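Local coordinates for mandelate racemase/muconate lactonizing protein (PDB 3QLD), which belongs to the mandelate racemase/muconate lactonizing group of the enolase superfamily, pairing an enolase-type N-terminal domain with a TIM-barrel-like C-terminal domain, at residues A[255-269]-A[283-297]. Numbering follows the deposited sequence.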
ATOM      1  N   LEU A 255      -8.865  -8.552  -7.162  1.00 28.70           N
ATOM      2  CA  LEU A 255      -9.184  -9.429  -8.294  1.00 27.87           C
ATOM      3  C   LEU A 255     -10.660  -9.740  -8.276  1.00 27.90           C
ATOM      4  O   LEU A 255     -11.276  -9.707  -9.309  1.00 28.13           O
ATOM      5  CB  LEU A 255      -8.386 -10.740  -8.248  1.00 27.83           C
ATOM      6  CG  LEU A 255      -8.626 -11.683  -9.477  1.00 27.45           C
ATOM      7  CD1 LEU A 255      -8.174 -11.031 -10.767  1.00 28.26           C
ATOM      8  CD2 LEU A 255      -7.848 -12.977  -9.284  1.00 27.24           C
ATOM      9  N   LYS A 256     -11.239 -10.053  -7.114  1.00 28.61           N
ATOM     10  CA  LYS A 256     -12.728 -10.194  -7.001  1.00 29.89           C
ATOM     11  C   LYS A 256     -13.512  -8.988  -7.517  1.00 29.75           C
ATOM     12  O   LYS A 256     -14.519  -9.143  -8.250  1.00 30.46           O
ATOM     13  CB  LYS A 256     -13.195 -10.598  -5.568  1.00 28.27           C
ATOM     14  CG  LYS A 256     -12.905 -12.051  -5.281  1.00 33.93           C
ATOM     15  CD  LYS A 256     -13.291 -12.454  -3.802  1.00 37.19           C
ATOM     16  CE  LYS A 256     -12.916 -13.932  -3.582  1.00 44.18           C
ATOM     17  NZ  LYS A 256     -13.403 -14.522  -2.282  1.00 47.79           N
ATOM     18  N   LEU A 257     -13.038  -7.797  -7.161  1.00 29.59           N
ATOM     19  CA  LEU A 257     -13.683  -6.558  -7.564  1.00 29.51           C
ATOM     20  C   LEU A 257     -13.510  -6.378  -9.100  1.00 29.70           C
ATOM     21  O   LEU A 257     -14.458  -5.997  -9.816  1.00 29.73           O
ATOM     22  CB  LEU A 257     -13.062  -5.361  -6.803  1.00 29.45           C
ATOM     23  CG  LEU A 257     -13.523  -3.985  -7.337  1.00 30.92           C
ATOM     24  CD1 LEU A 257     -15.078  -3.764  -7.149  1.00 34.54           C
ATOM     25  CD2 LEU A 257     -12.730  -2.839  -6.760  1.00 30.98           C
ATOM     26  N   THR A 258     -12.290  -6.619  -9.594  1.00 27.65           N
ATOM     27  CA  THR A 258     -12.035  -6.582 -11.066  1.00 27.06           C
ATOM     28  C   THR A 258     -13.025  -7.401 -11.856  1.00 27.39           C
ATOM     29  O   THR A 258     -13.655  -6.901 -12.807  1.00 27.63           O
ATOM     30  CB  THR A 258     -10.609  -7.068 -11.386  1.00 27.40           C
ATOM     31  OG1 THR A 258      -9.711  -6.147 -10.805  1.00 26.12           O
ATOM     32  CG2 THR A 258     -10.358  -7.062 -12.893  1.00 25.36           C
ATOM     33  N   ALA A 259     -13.182  -8.645 -11.410  1.00 27.20           N
ATOM     34  CA  ALA A 259     -14.076  -9.604 -12.035  1.00 29.34           C
ATOM     35  C   ALA A 259     -15.534  -9.152 -11.909  1.00 28.45           C
ATOM     36  O   ALA A 259     -16.300  -9.295 -12.845  1.00 30.43           O
ATOM     37  CB  ALA A 259     -13.866 -10.970 -11.412  1.00 27.96           C
ATOM     38  N   ARG A 260     -15.903  -8.576 -10.763  1.00 29.05           N
ATOM     39  CA  ARG A 260     -17.267  -8.142 -10.523  1.00 28.84           C
ATOM     40  C   ARG A 260     -17.628  -6.962 -11.441  1.00 29.01           C
ATOM     41  O   ARG A 260     -18.760  -6.883 -11.966  1.00 25.90           O
ATOM     42  CB  ARG A 260     -17.478  -7.808  -9.029  1.00 31.18           C
ATOM     43  CG  ARG A 260     -18.900  -7.410  -8.657  1.00 33.37           C
ATOM     44  CD  ARG A 260     -19.863  -8.588  -8.629  1.00 39.61           C
ATOM     45  NE  ARG A 260     -21.199  -8.125  -8.280  1.00 44.93           N
ATOM     46  CZ  ARG A 260     -21.788  -8.308  -7.082  1.00 48.43           C
ATOM     47  NH1 ARG A 260     -21.171  -8.971  -6.110  1.00 45.87           N
ATOM     48  NH2 ARG A 260     -23.025  -7.845  -6.861  1.00 51.07           N
ATOM     49  N   LEU A 261     -16.629  -6.093 -11.688  1.00 26.43           N
ATOM     50  CA  LEU A 261     -16.811  -4.898 -12.489  1.00 26.96           C
ATOM     51  C   LEU A 261     -16.724  -5.189 -13.979  1.00 26.83           C
ATOM     52  O   LEU A 261     -17.170  -4.370 -14.758  1.00 27.20           O
ATOM     53  CB  LEU A 261     -15.761  -3.844 -12.130  1.00 27.50           C
ATOM     54  CG  LEU A 261     -15.985  -3.067 -10.842  1.00 26.51           C
ATOM     55  CD1 LEU A 261     -14.727  -2.259 -10.622  1.00 29.29           C
ATOM     56  CD2 LEU A 261     -17.264  -2.196 -10.834  1.00 30.07           C
ATOM     57  N   GLY A 262     -16.166  -6.351 -14.349  1.00 26.13           N
ATOM     58  CA  GLY A 262     -15.873  -6.666 -15.763  1.00 25.01           C
ATOM     59  C   GLY A 262     -14.776  -5.695 -16.215  1.00 24.48           C
ATOM     60  O   GLY A 262     -14.821  -5.183 -17.334  1.00 25.70           O
ATOM     61  N   ALA A 263     -13.847  -5.378 -15.314  1.00 23.53           N
ATOM     62  CA  ALA A 263     -12.887  -4.315 -15.598  1.00 22.26           C
ATOM     63  C   ALA A 263     -11.696  -4.857 -16.388  1.00 22.15           C
ATOM     64  O   ALA A 263     -10.875  -4.063 -16.935  1.00 21.96           O
ATOM     65  CB  ALA A 263     -12.359  -3.703 -14.312  1.00 23.54           C
ATOM     66  N   ALA A 264     -11.519  -6.187 -16.338  1.00 22.34           N
ATOM     67  CA  ALA A 264     -10.428  -6.807 -17.117  1.00 21.08           C
ATOM     68  C   ALA A 264     -10.699  -8.282 -17.336  1.00 21.69           C
ATOM     69  O   ALA A 264     -11.494  -8.918 -16.611  1.00 23.34           O
ATOM     70  CB  ALA A 264      -9.034  -6.618 -16.449  1.00 20.45           C
ATOM     71  N   ARG A 265      -9.965  -8.833 -18.281  1.00 21.95           N
ATOM     72  CA  ARG A 265     -10.144 -10.242 -18.630  1.00 23.48           C
ATOM     73  C   ARG A 265      -8.874 -11.087 -18.531  1.00 24.72           C
ATOM     74  O   ARG A 265      -8.965 -12.304 -18.711  1.00 25.45           O
ATOM     75  CB  ARG A 265     -10.795 -10.398 -20.035  1.00 23.40           C
ATOM     76  CG  ARG A 265     -12.161  -9.793 -20.087  1.00 26.06           C
ATOM     77  CD  ARG A 265     -12.973 -10.312 -21.266  1.00 32.52           C
ATOM     78  NE  ARG A 265     -12.659  -9.695 -22.552  1.00 30.04           N
ATOM     79  CZ  ARG A 265     -13.319  -8.633 -23.013  1.00 36.98           C
ATOM     80  NH1 ARG A 265     -13.030  -8.106 -24.200  1.00 31.99           N
ATOM     81  NH2 ARG A 265     -14.280  -8.105 -22.256  1.00 32.93           N
ATOM     82  N   VAL A 266      -7.711 -10.463 -18.300  1.00 25.04           N
ATOM     83  CA  VAL A 266      -6.436 -11.155 -18.188  1.00 24.55           C
ATOM     84  C   VAL A 266      -5.648 -10.633 -16.990  1.00 26.60           C
ATOM     85  O   VAL A 266      -5.661  -9.418 -16.758  1.00 24.91           O
ATOM     86  CB  VAL A 266      -5.606 -10.957 -19.483  1.00 26.66           C
ATOM     87  CG1 VAL A 266      -4.175 -11.526 -19.370  1.00 25.07           C
ATOM     88  CG2 VAL A 266      -6.309 -11.660 -20.640  1.00 23.11           C
ATOM     89  N   LEU A 267      -5.018 -11.554 -16.241  1.00 27.13           N
ATOM     90  CA  LEU A 267      -4.226 -11.191 -15.053  1.00 25.86           C
ATOM     91  C   LEU A 267      -2.766 -11.493 -15.313  1.00 27.34           C
ATOM     92  O   LEU A 267      -2.432 -12.638 -15.701  1.00 26.52           O
ATOM     93  CB  LEU A 267      -4.759 -11.944 -13.815  1.00 26.91           C
ATOM     94  CG  LEU A 267      -4.008 -11.711 -12.474  1.00 30.87           C
ATOM     95  CD1 LEU A 267      -4.192 -10.242 -12.018  1.00 33.05           C
ATOM     96  CD2 LEU A 267      -4.558 -12.660 -11.401  1.00 33.96           C
ATOM     97  N   ASN A 268      -1.928 -10.465 -15.135  1.00 24.51           N
ATOM     98  CA  ASN A 268      -0.461 -10.622 -14.995  1.00 27.00           C
ATOM     99  C   ASN A 268      -0.186 -11.024 -13.561  1.00 27.71           C
ATOM    100  O   ASN A 268      -0.400 -10.238 -12.615  1.00 25.94           O
ATOM    101  CB  ASN A 268       0.276  -9.347 -15.430  1.00 25.77           C
ATOM    102  CG  ASN A 268       1.788  -9.424 -15.280  1.00 24.22           C
ATOM    103  OD1 ASN A 268       2.298 -10.250 -14.530  1.00 27.61           O
ATOM    104  ND2 ASN A 268       2.486  -8.536 -15.941  1.00 25.65           N
ATOM    105  N   VAL A 269       0.213 -12.283 -13.404  1.00 27.01           N
ATOM    106  CA  VAL A 269       0.494 -12.844 -12.071  1.00 28.54           C
ATOM    107  C   VAL A 269       1.972 -12.660 -11.732  1.00 29.28           C
ATOM    108  O   VAL A 269       2.835 -13.039 -12.525  1.00 26.70           O
ATOM    109  CB  VAL A 269       0.178 -14.343 -12.028  1.00 29.48           C
ATOM    110  CG1 VAL A 269       0.747 -15.029 -10.695  1.00 26.95           C
ATOM    111  CG2 VAL A 269      -1.369 -14.521 -12.127  1.00 29.65           C
ATOM    112  N   ALA A 283      -5.585 -16.579  -6.184  1.00 30.19           N
ATOM    113  CA  ALA A 283      -5.862 -15.727  -7.347  1.00 30.67           C
ATOM    114  C   ALA A 283      -6.227 -16.523  -8.594  1.00 31.01           C
ATOM    115  O   ALA A 283      -7.099 -16.109  -9.381  1.00 30.65           O
ATOM    116  CB  ALA A 283      -4.651 -14.807  -7.698  1.00 29.05           C
ATOM    117  N   LEU A 284      -5.540 -17.643  -8.821  1.00 31.76           N
ATOM    118  CA  LEU A 284      -5.839 -18.431 -10.005  1.00 32.86           C
ATOM    119  C   LEU A 284      -7.248 -19.081  -9.905  1.00 33.17           C
ATOM    120  O   LEU A 284      -7.924 -19.228 -10.914  1.00 32.96           O
ATOM    121  CB  LEU A 284      -4.774 -19.504 -10.222  1.00 32.75           C
ATOM    122  CG  LEU A 284      -3.399 -18.988 -10.623  1.00 36.84           C
ATOM    123  CD1 LEU A 284      -2.429 -20.125 -10.986  1.00 37.13           C
ATOM    124  CD2 LEU A 284      -3.500 -17.968 -11.773  1.00 34.49           C
ATOM    125  N   ASP A 285      -7.642 -19.473  -8.699  1.00 33.53           N
ATOM    126  CA  ASP A 285      -8.990 -20.023  -8.448  1.00 35.77           C
ATOM    127  C   ASP A 285     -10.007 -19.011  -8.888  1.00 35.12           C
ATOM    128  O   ASP A 285     -10.911 -19.324  -9.665  1.00 34.79           O
ATOM    129  CB  ASP A 285      -9.235 -20.311  -6.954  1.00 36.04           C
ATOM    130  CG  ASP A 285      -8.788 -21.692  -6.569  1.00 41.93           C
ATOM    131  OD1 ASP A 285      -8.497 -22.483  -7.491  1.00 46.78           O
ATOM    132  OD2 ASP A 285      -8.702 -22.006  -5.352  1.00 51.77           O
ATOM    133  N   VAL A 286      -9.869 -17.808  -8.349  1.00 33.59           N
ATOM    134  CA  VAL A 286     -10.820 -16.732  -8.631  1.00 33.84           C
ATOM    135  C   VAL A 286     -10.794 -16.311 -10.097  1.00 31.79           C
ATOM    136  O   VAL A 286     -11.872 -16.034 -10.672  1.00 32.37           O
ATOM    137  CB  VAL A 286     -10.636 -15.490  -7.691  1.00 34.00           C
ATOM    138  CG1 VAL A 286     -11.561 -14.276  -8.142  1.00 35.70           C
ATOM    139  CG2 VAL A 286     -10.952 -15.839  -6.237  1.00 35.58           C
ATOM    140  N   ALA A 287      -9.613 -16.248 -10.724  1.00 29.72           N
ATOM    141  CA  ALA A 287      -9.559 -15.870 -12.160  1.00 30.13           C
ATOM    142  C   ALA A 287     -10.232 -16.936 -13.071  1.00 30.91           C
ATOM    143  O   ALA A 287     -10.990 -16.608 -14.037  1.00 29.58           O
ATOM    144  CB  ALA A 287      -8.159 -15.603 -12.612  1.00 29.43           C
ATOM    145  N   GLY A 288      -9.939 -18.202 -12.773  1.00 32.27           N
ATOM    146  CA  GLY A 288     -10.569 -19.329 -13.517  1.00 33.47           C
ATOM    147  C   GLY A 288     -12.102 -19.314 -13.355  1.00 34.88           C
ATOM    148  O   GLY A 288     -12.796 -19.435 -14.351  1.00 34.56           O
ATOM    149  N   GLU A 289     -12.622 -19.132 -12.131  1.00 35.46           N
ATOM    150  CA  GLU A 289     -14.097 -19.053 -11.868  1.00 36.76           C
ATOM    151  C   GLU A 289     -14.733 -17.916 -12.708  1.00 36.44           C
ATOM    152  O   GLU A 289     -15.890 -18.007 -13.197  1.00 34.65           O
ATOM    153  CB  GLU A 289     -14.416 -18.739 -10.396  1.00 36.95           C
ATOM    154  CG  GLU A 289     -14.040 -19.735  -9.294  1.00 44.27           C
ATOM    155  CD  GLU A 289     -13.921 -19.066  -7.866  1.00 52.79           C
ATOM    156  OE1 GLU A 289     -14.772 -18.200  -7.484  1.00 54.40           O
ATOM    157  OE2 GLU A 289     -12.955 -19.399  -7.110  1.00 56.00           O
ATOM    158  N   ALA A 290     -13.974 -16.832 -12.843  1.00 35.04           N
ATOM    159  CA  ALA A 290     -14.393 -15.671 -13.603  1.00 36.22           C
ATOM    160  C   ALA A 290     -14.185 -15.736 -15.107  1.00 35.49           C
ATOM    161  O   ALA A 290     -14.547 -14.816 -15.790  1.00 36.42           O
ATOM    162  CB  ALA A 290     -13.733 -14.400 -13.025  1.00 37.20           C
ATOM    163  N   GLY A 291     -13.589 -16.785 -15.649  1.00 35.42           N
ATOM    164  CA  GLY A 291     -13.376 -16.789 -17.102  1.00 34.31           C
ATOM    165  C   GLY A 291     -12.152 -16.025 -17.612  1.00 35.03           C
ATOM    166  O   GLY A 291     -11.949 -15.900 -18.827  1.00 34.68           O
HETATM  167  N   MSE A 292     -11.320 -15.550 -16.679  1.00 34.41           N
HETATM  168  CA  MSE A 292     -10.093 -14.837 -16.993  1.00 33.76           C
HETATM  169  C   MSE A 292      -8.906 -15.794 -17.350  1.00 35.36           C
HETATM  170  O   MSE A 292      -8.886 -16.996 -16.974  1.00 35.75           O
HETATM  171  CB  MSE A 292      -9.760 -13.958 -15.795  1.00 33.69           C
HETATM  172  CG  MSE A 292     -10.873 -13.029 -15.415  1.00 33.27           C
HETATM  173 SE   MSE A 292     -10.431 -11.810 -13.927  1.00 37.89          SE
HETATM  174  CE  MSE A 292      -8.941 -10.906 -14.793  1.00 33.91           C
ATOM    175  N   ALA A 293      -7.958 -15.278 -18.130  1.00 34.09           N
ATOM    176  CA  ALA A 293      -6.736 -15.999 -18.464  1.00 33.82           C
ATOM    177  C   ALA A 293      -5.648 -15.305 -17.638  1.00 33.62           C
ATOM    178  O   ALA A 293      -5.767 -14.116 -17.321  1.00 32.08           O
ATOM    179  CB  ALA A 293      -6.420 -15.816 -19.953  1.00 33.83           C
ATOM    180  N   ALA A 294      -4.605 -16.054 -17.285  1.00 32.61           N
ATOM    181  CA  ALA A 294      -3.474 -15.484 -16.535  1.00 31.49           C
ATOM    182  C   ALA A 294      -2.156 -15.951 -17.150  1.00 31.16           C
ATOM    183  O   ALA A 294      -2.120 -16.940 -17.932  1.00 30.76           O
ATOM    184  CB  ALA A 294      -3.608 -15.825 -15.036  1.00 31.08           C
ATOM    185  N   TRP A 295      -1.079 -15.209 -16.868  1.00 29.60           N
ATOM    186  CA  TRP A 295       0.257 -15.538 -17.330  1.00 28.55           C
ATOM    187  C   TRP A 295       1.178 -14.932 -16.300  1.00 28.54           C
ATOM    188  O   TRP A 295       0.748 -14.030 -15.523  1.00 28.46           O
ATOM    189  CB  TRP A 295       0.520 -14.956 -18.717  1.00 27.48           C
ATOM    190  CG  TRP A 295       0.307 -13.496 -18.860  1.00 30.05           C
ATOM    191  CD1 TRP A 295      -0.887 -12.859 -19.022  1.00 30.21           C
ATOM    192  CD2 TRP A 295       1.308 -12.474 -18.820  1.00 27.27           C
ATOM    193  NE1 TRP A 295      -0.699 -11.492 -19.126  1.00 31.47           N
ATOM    194  CE2 TRP A 295       0.640 -11.224 -18.973  1.00 29.54           C
ATOM    195  CE3 TRP A 295       2.706 -12.482 -18.629  1.00 28.07           C
ATOM    196  CZ2 TRP A 295       1.318  -9.994 -18.976  1.00 30.82           C
ATOM    197  CZ3 TRP A 295       3.395 -11.257 -18.659  1.00 30.48           C
ATOM    198  CH2 TRP A 295       2.699 -10.019 -18.808  1.00 29.71           C
ATOM    199  N   VAL A 296       2.429 -15.367 -16.279  1.00 29.61           N
ATOM    200  CA  VAL A 296       3.388 -14.837 -15.284  1.00 28.06           C
ATOM    201  C   VAL A 296       4.295 -13.738 -15.832  1.00 28.19           C
ATOM    202  O   VAL A 296       5.000 -13.906 -16.848  1.00 27.83           O
ATOM    203  CB  VAL A 296       4.223 -16.010 -14.603  1.00 29.69           C
ATOM    204  CG1 VAL A 296       5.405 -15.490 -13.795  1.00 25.23           C
ATOM    205  CG2 VAL A 296       3.380 -16.914 -13.798  1.00 28.21           C
ATOM    206  N   GLY A 297       4.336 -12.575 -15.132  1.00 27.88           N
ATOM    207  CA  GLY A 297       5.113 -11.438 -15.622  1.00 27.18           C
ATOM    208  C   GLY A 297       6.447 -11.415 -14.910  1.00 28.10           C
ATOM    209  O   GLY A 297       6.661 -12.211 -13.998  1.00 27.03           O
TER
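Leu255 projects from helix 252-261 into a hollow formed by Ala283, Val286, Ala287 and Met292, and its two methyls divide the hollow between them. CD2 lies against the backbone of the other helix, 3.2 Å from the carbonyl O of Ala283, whereas CD1 meets SE of the selenomethionine Met292 at 4.0 Å. The fork of Leu255 slides past Val286, whose CG1 and CG2 in turn rest on CG and CE of the extended Lys256 chain. One turn on, the methyls of Ala259 and Ala290 abut, CB to CB 3.8 Å, a small bump meeting a small bump. The axes of helical segments 255-261 and 283-289 approach to 10.0 Å and run almost parallel. Met292 fills the wedge between helices and strands: its chain bends at chi3 (61°), which brings CE to 3.7 Å from both Ala264 O and Val266 N. Strand 266-269, helix 277-289 and the parallel strand 293-296 form a beta-alpha-beta crossover of the TIM-barrel-like domain, and helix 252-261, which precedes strand 266-269, packs beside the crossover helix. Five backbone bonds join the strands in alternation, from Ala293 N to Arg265 O through Gly297 N to Val269 O; that of Val269 N to Trp295 O is the straightest, 171° at the hydrogen. Toward the helices, Leu267 and Val269 flank the small Ala294, with Val269 CG2 3.9 Å from its CB. On the opposite face, where Val266 and Asn268 project, the Trp295 indole takes Val266 CG1 at its edge, in plane, 3.5 Å from NE1. Asn268 lies over one ring face, CB 3.7 Å above the plane and off-centre, its amide inclined 36° to the indole; Glu221 accepts a hydrogen bond from its ND2, and Phe219 stacks on the tryptophan.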